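Local coordinates for protein diguanylate cyclase (Marinobacter aquaeolei VT8, PDB 3IGN) that probably catalyses the condensation of two GTP molecules into cyclic di-GMP through its GGDEF domain, the part present here with the cyclic dinucleotide bound, at residues A[37-49]-A[147-159]. Sequence-based numbering, arbitrary orientation.
Sequences GQATSLVMFDIDH and WMQKADEALYKAK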
# COMPACT_ATOMS: atom_id res chain seq x y z
N GLY A 37 -5.39 -22.42 3.67
CA GLY A 37 -4.83 -22.34 2.32
C GLY A 37 -5.50 -21.48 1.26
O GLY A 37 -5.27 -21.69 0.06
N GLN A 38 -6.31 -20.52 1.68
CA GLN A 38 -7.01 -19.65 0.74
C GLN A 38 -6.05 -18.72 0.01
O GLN A 38 -4.99 -18.39 0.52
CB GLN A 38 -8.04 -18.79 1.49
CG GLN A 38 -7.45 -17.56 2.24
CD GLN A 38 -6.80 -17.91 3.58
OE1 GLN A 38 -6.91 -19.04 4.06
NE2 GLN A 38 -6.13 -16.92 4.19
N ALA A 39 -6.42 -18.32 -1.20
CA ALA A 39 -5.59 -17.40 -1.95
C ALA A 39 -5.65 -16.09 -1.16
O ALA A 39 -6.72 -15.66 -0.73
CB ALA A 39 -6.14 -17.19 -3.35
N THR A 40 -4.51 -15.47 -0.94
CA THR A 40 -4.48 -14.22 -0.21
C THR A 40 -3.19 -13.52 -0.61
O THR A 40 -2.15 -14.16 -0.76
CB THR A 40 -4.55 -14.43 1.32
OG1 THR A 40 -4.72 -13.16 1.97
CG2 THR A 40 -3.31 -15.11 1.84
N SER A 41 -3.27 -12.22 -0.80
CA SER A 41 -2.12 -11.45 -1.23
C SER A 41 -1.92 -10.22 -0.38
O SER A 41 -2.85 -9.74 0.27
CB SER A 41 -2.29 -11.03 -2.69
OG SER A 41 -2.42 -12.16 -3.55
N LEU A 42 -0.70 -9.71 -0.41
CA LEU A 42 -0.33 -8.52 0.33
C LEU A 42 0.26 -7.51 -0.64
O LEU A 42 1.00 -7.87 -1.56
CB LEU A 42 0.73 -8.90 1.37
CG LEU A 42 1.06 -7.87 2.44
CD1 LEU A 42 -0.12 -7.77 3.40
CD2 LEU A 42 2.32 -8.30 3.18
N VAL A 43 -0.06 -6.24 -0.42
CA VAL A 43 0.46 -5.16 -1.25
C VAL A 43 1.21 -4.20 -0.34
O VAL A 43 0.82 -3.97 0.80
CB VAL A 43 -0.67 -4.37 -1.94
CG1 VAL A 43 -0.07 -3.26 -2.81
CG2 VAL A 43 -1.52 -5.31 -2.78
N MSE A 44 2.33 -3.67 -0.83
CA MSE A 44 3.12 -2.70 -0.09
C MSE A 44 3.45 -1.67 -1.15
O MSE A 44 3.99 -2.02 -2.20
CB MSE A 44 4.43 -3.32 0.43
CG MSE A 44 4.27 -4.62 1.18
SE MSE A 44 4.95 -4.50 2.98
CE MSE A 44 3.57 -3.38 3.65
N PHE A 45 3.09 -0.42 -0.92
CA PHE A 45 3.40 0.60 -1.92
C PHE A 45 3.86 1.91 -1.30
O PHE A 45 3.53 2.21 -0.15
CB PHE A 45 2.22 0.79 -2.90
CG PHE A 45 0.97 1.39 -2.29
CD1 PHE A 45 0.71 2.76 -2.42
CD2 PHE A 45 0.02 0.58 -1.68
CE1 PHE A 45 -0.49 3.31 -1.96
CE2 PHE A 45 -1.18 1.12 -1.21
CZ PHE A 45 -1.44 2.49 -1.36
N ASP A 46 4.65 2.64 -2.07
CA ASP A 46 5.22 3.92 -1.66
C ASP A 46 4.93 4.99 -2.69
O ASP A 46 4.74 4.71 -3.87
CB ASP A 46 6.75 3.80 -1.57
CG ASP A 46 7.22 3.02 -0.37
OD1 ASP A 46 6.38 2.40 0.31
OD2 ASP A 46 8.44 3.03 -0.11
N ILE A 47 4.91 6.23 -2.23
CA ILE A 47 4.69 7.37 -3.11
C ILE A 47 6.06 7.62 -3.74
O ILE A 47 7.06 7.70 -3.03
CB ILE A 47 4.26 8.60 -2.31
CG1 ILE A 47 2.85 8.37 -1.75
CG2 ILE A 47 4.32 9.84 -3.19
CD1 ILE A 47 2.59 9.12 -0.45
N ASP A 48 6.12 7.73 -5.06
CA ASP A 48 7.38 7.97 -5.75
C ASP A 48 7.93 9.37 -5.50
O ASP A 48 7.16 10.33 -5.38
CB ASP A 48 7.22 7.77 -7.26
CG ASP A 48 7.01 6.32 -7.64
OD1 ASP A 48 7.69 5.46 -7.06
OD2 ASP A 48 6.17 6.05 -8.52
N HIS A 49 9.25 9.48 -5.43
CA HIS A 49 9.92 10.77 -5.23
C HIS A 49 9.32 11.62 -4.11
O HIS A 49 9.23 12.84 -4.25
CB HIS A 49 9.86 11.56 -6.54
CG HIS A 49 10.28 10.78 -7.74
ND1 HIS A 49 11.55 10.28 -7.90
CD2 HIS A 49 9.58 10.38 -8.83
CE1 HIS A 49 11.62 9.62 -9.04
NE2 HIS A 49 10.44 9.66 -9.62
N TRP A 147 6.41 -12.82 4.89
CA TRP A 147 5.44 -12.59 3.83
C TRP A 147 5.55 -11.10 3.45
O TRP A 147 5.59 -10.74 2.27
CB TRP A 147 4.03 -12.92 4.34
CG TRP A 147 2.90 -12.66 3.37
CD1 TRP A 147 2.98 -12.60 2.01
CD2 TRP A 147 1.52 -12.50 3.70
NE1 TRP A 147 1.73 -12.41 1.47
CE2 TRP A 147 0.81 -12.34 2.48
CE3 TRP A 147 0.80 -12.46 4.91
CZ2 TRP A 147 -0.58 -12.16 2.43
CZ3 TRP A 147 -0.60 -12.28 4.86
CH2 TRP A 147 -1.26 -12.14 3.63
N MSE A 148 5.59 -10.25 4.46
CA MSE A 148 5.71 -8.82 4.23
C MSE A 148 7.02 -8.52 3.49
O MSE A 148 7.08 -7.62 2.64
CB MSE A 148 5.67 -8.06 5.56
CG MSE A 148 4.31 -8.07 6.22
SE MSE A 148 4.28 -6.96 7.81
CE MSE A 148 4.99 -5.35 7.02
N GLN A 149 8.05 -9.28 3.83
CA GLN A 149 9.36 -9.11 3.21
C GLN A 149 9.29 -9.34 1.71
O GLN A 149 9.89 -8.60 0.94
CB GLN A 149 10.38 -10.06 3.84
CG GLN A 149 11.77 -9.96 3.22
CD GLN A 149 12.83 -10.61 4.08
OE1 GLN A 149 12.59 -10.96 5.24
NE2 GLN A 149 14.03 -10.76 3.52
N LYS A 150 8.54 -10.36 1.29
CA LYS A 150 8.41 -10.66 -0.13
C LYS A 150 7.72 -9.53 -0.89
O LYS A 150 8.10 -9.20 -2.01
CB LYS A 150 7.65 -11.97 -0.34
CG LYS A 150 8.42 -13.20 0.08
CD LYS A 150 9.76 -13.31 -0.65
CE LYS A 150 9.64 -14.02 -1.99
NZ LYS A 150 10.98 -14.16 -2.63
N ALA A 151 6.70 -8.94 -0.27
CA ALA A 151 5.98 -7.84 -0.91
C ALA A 151 6.88 -6.61 -0.98
O ALA A 151 6.85 -5.86 -1.96
CB ALA A 151 4.71 -7.52 -0.12
N ASP A 152 7.66 -6.40 0.07
CA ASP A 152 8.58 -5.27 0.13
C ASP A 152 9.66 -5.42 -0.94
O ASP A 152 10.11 -4.42 -1.52
CB ASP A 152 9.22 -5.19 1.51
CG ASP A 152 10.10 -3.97 1.67
OD1 ASP A 152 9.57 -2.85 1.52
OD2 ASP A 152 11.31 -4.13 1.92
N GLU A 153 10.09 -6.65 -1.20
CA GLU A 153 11.11 -6.92 -2.21
C GLU A 153 10.57 -6.60 -3.60
O GLU A 153 11.28 -6.08 -4.46
CB GLU A 153 11.55 -8.39 -2.13
CG GLU A 153 12.35 -8.71 -0.88
CD GLU A 153 12.66 -10.19 -0.72
OE1 GLU A 153 12.16 -11.01 -1.53
OE2 GLU A 153 13.41 -10.54 0.22
N ALA A 154 9.30 -6.93 -3.82
CA ALA A 154 8.65 -6.67 -5.10
C ALA A 154 8.53 -5.15 -5.28
O ALA A 154 8.68 -4.64 -6.39
CB ALA A 154 7.27 -7.31 -5.11
N LEU A 155 8.26 -4.45 -4.18
CA LEU A 155 8.13 -3.00 -4.22
C LEU A 155 9.46 -2.38 -4.62
O LEU A 155 9.51 -1.46 -5.43
CB LEU A 155 7.71 -2.47 -2.84
CG LEU A 155 7.79 -0.96 -2.61
CD1 LEU A 155 7.00 -0.23 -3.67
CD2 LEU A 155 7.25 -0.64 -1.23
N TYR A 156 10.55 -2.88 -4.04
CA TYR A 156 11.87 -2.35 -4.36
C TYR A 156 12.17 -2.55 -5.84
O TYR A 156 12.74 -1.67 -6.49
CB TYR A 156 12.95 -3.02 -3.52
CG TYR A 156 14.28 -2.31 -3.60
CD1 TYR A 156 14.44 -1.02 -3.09
CD2 TYR A 156 15.37 -2.90 -4.24
CE1 TYR A 156 15.65 -0.34 -3.20
CE2 TYR A 156 16.59 -2.23 -4.36
CZ TYR A 156 16.72 -0.95 -3.84
OH TYR A 156 17.92 -0.28 -3.97
N LYS A 157 11.79 -3.70 -6.38
CA LYS A 157 12.01 -3.98 -7.79
C LYS A 157 11.20 -3.00 -8.64
O LYS A 157 11.67 -2.54 -9.68
CB LYS A 157 11.58 -5.42 -8.13
CG LYS A 157 12.48 -6.51 -7.53
CD LYS A 157 11.94 -7.90 -7.87
CE LYS A 157 12.82 -9.02 -7.32
NZ LYS A 157 13.92 -9.42 -8.26
N ALA A 158 9.99 -2.67 -8.19
CA ALA A 158 9.15 -1.73 -8.94
C ALA A 158 9.81 -0.36 -8.99
O ALA A 158 9.79 0.32 -10.02
CB ALA A 158 7.76 -1.62 -8.28
N LYS A 159 10.41 0.04 -7.87
CA LYS A 159 11.07 1.34 -7.78
C LYS A 159 12.33 1.39 -8.63
O LYS A 159 12.57 2.37 -9.33
CB LYS A 159 11.45 1.63 -6.32
CG LYS A 159 10.25 1.67 -5.38
CD LYS A 159 10.53 2.42 -4.08
CE LYS A 159 11.05 1.51 -2.99
NZ LYS A 159 10.75 2.12 -1.65
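Helix 144-160 packs on one face of the central mixed sheet of the GGDEF domain, where Leu42, Met44 and Asp46 of strand 40-47 meet Trp147, Ala151, Leu155 and Lys159. The strand and helix segments run at 44° to each other, 7.5 Å apart at closest approach. Leu42 lies over one face of the Trp147 indole. Its CD2 makes a CH-pi contact 4.3 Å from the centroid of the five-membered ring, almost on the ring normal. Its CB sits over the same ring system, nearer the rim. Trp147 CG is anti to the backbone N (chi1 177°), which carries the indole back along the strand to Thr40. Trp147 NE1 hydrogen-bonds to Ala135 O on the adjacent strand 130-136, which helps hold the ring's rotation. Leu42 CD2 also reaches Met148 CG, at 3.6 Å.

Residues 44 and 148 are selenomethionines. Ala151 CB presses on Met44 CG at 3.2 Å, a tight carbon contact. The Met44 chain bends there and brings SE to 4.1 Å from Met148 CE. This is the alpha/beta sandwich of the nucleotidyl cyclase fold: Phe45 points to the other face of the sheet, toward helix 59-74. Trp22 of helix 19-36 also touches Leu42 and Met44.

Farther along, Leu155 CD2 lies 3.5 Å from Asp46 OD1. Lys159 bends at chi3 and forms a salt bridge, NZ to Asp46 OD2 at 2.9 Å. The ammonium comes from above the carboxylate plane, 41° out of it. Glu90 of the GGEEF signature places a second carboxylate close to Asp46 OD2.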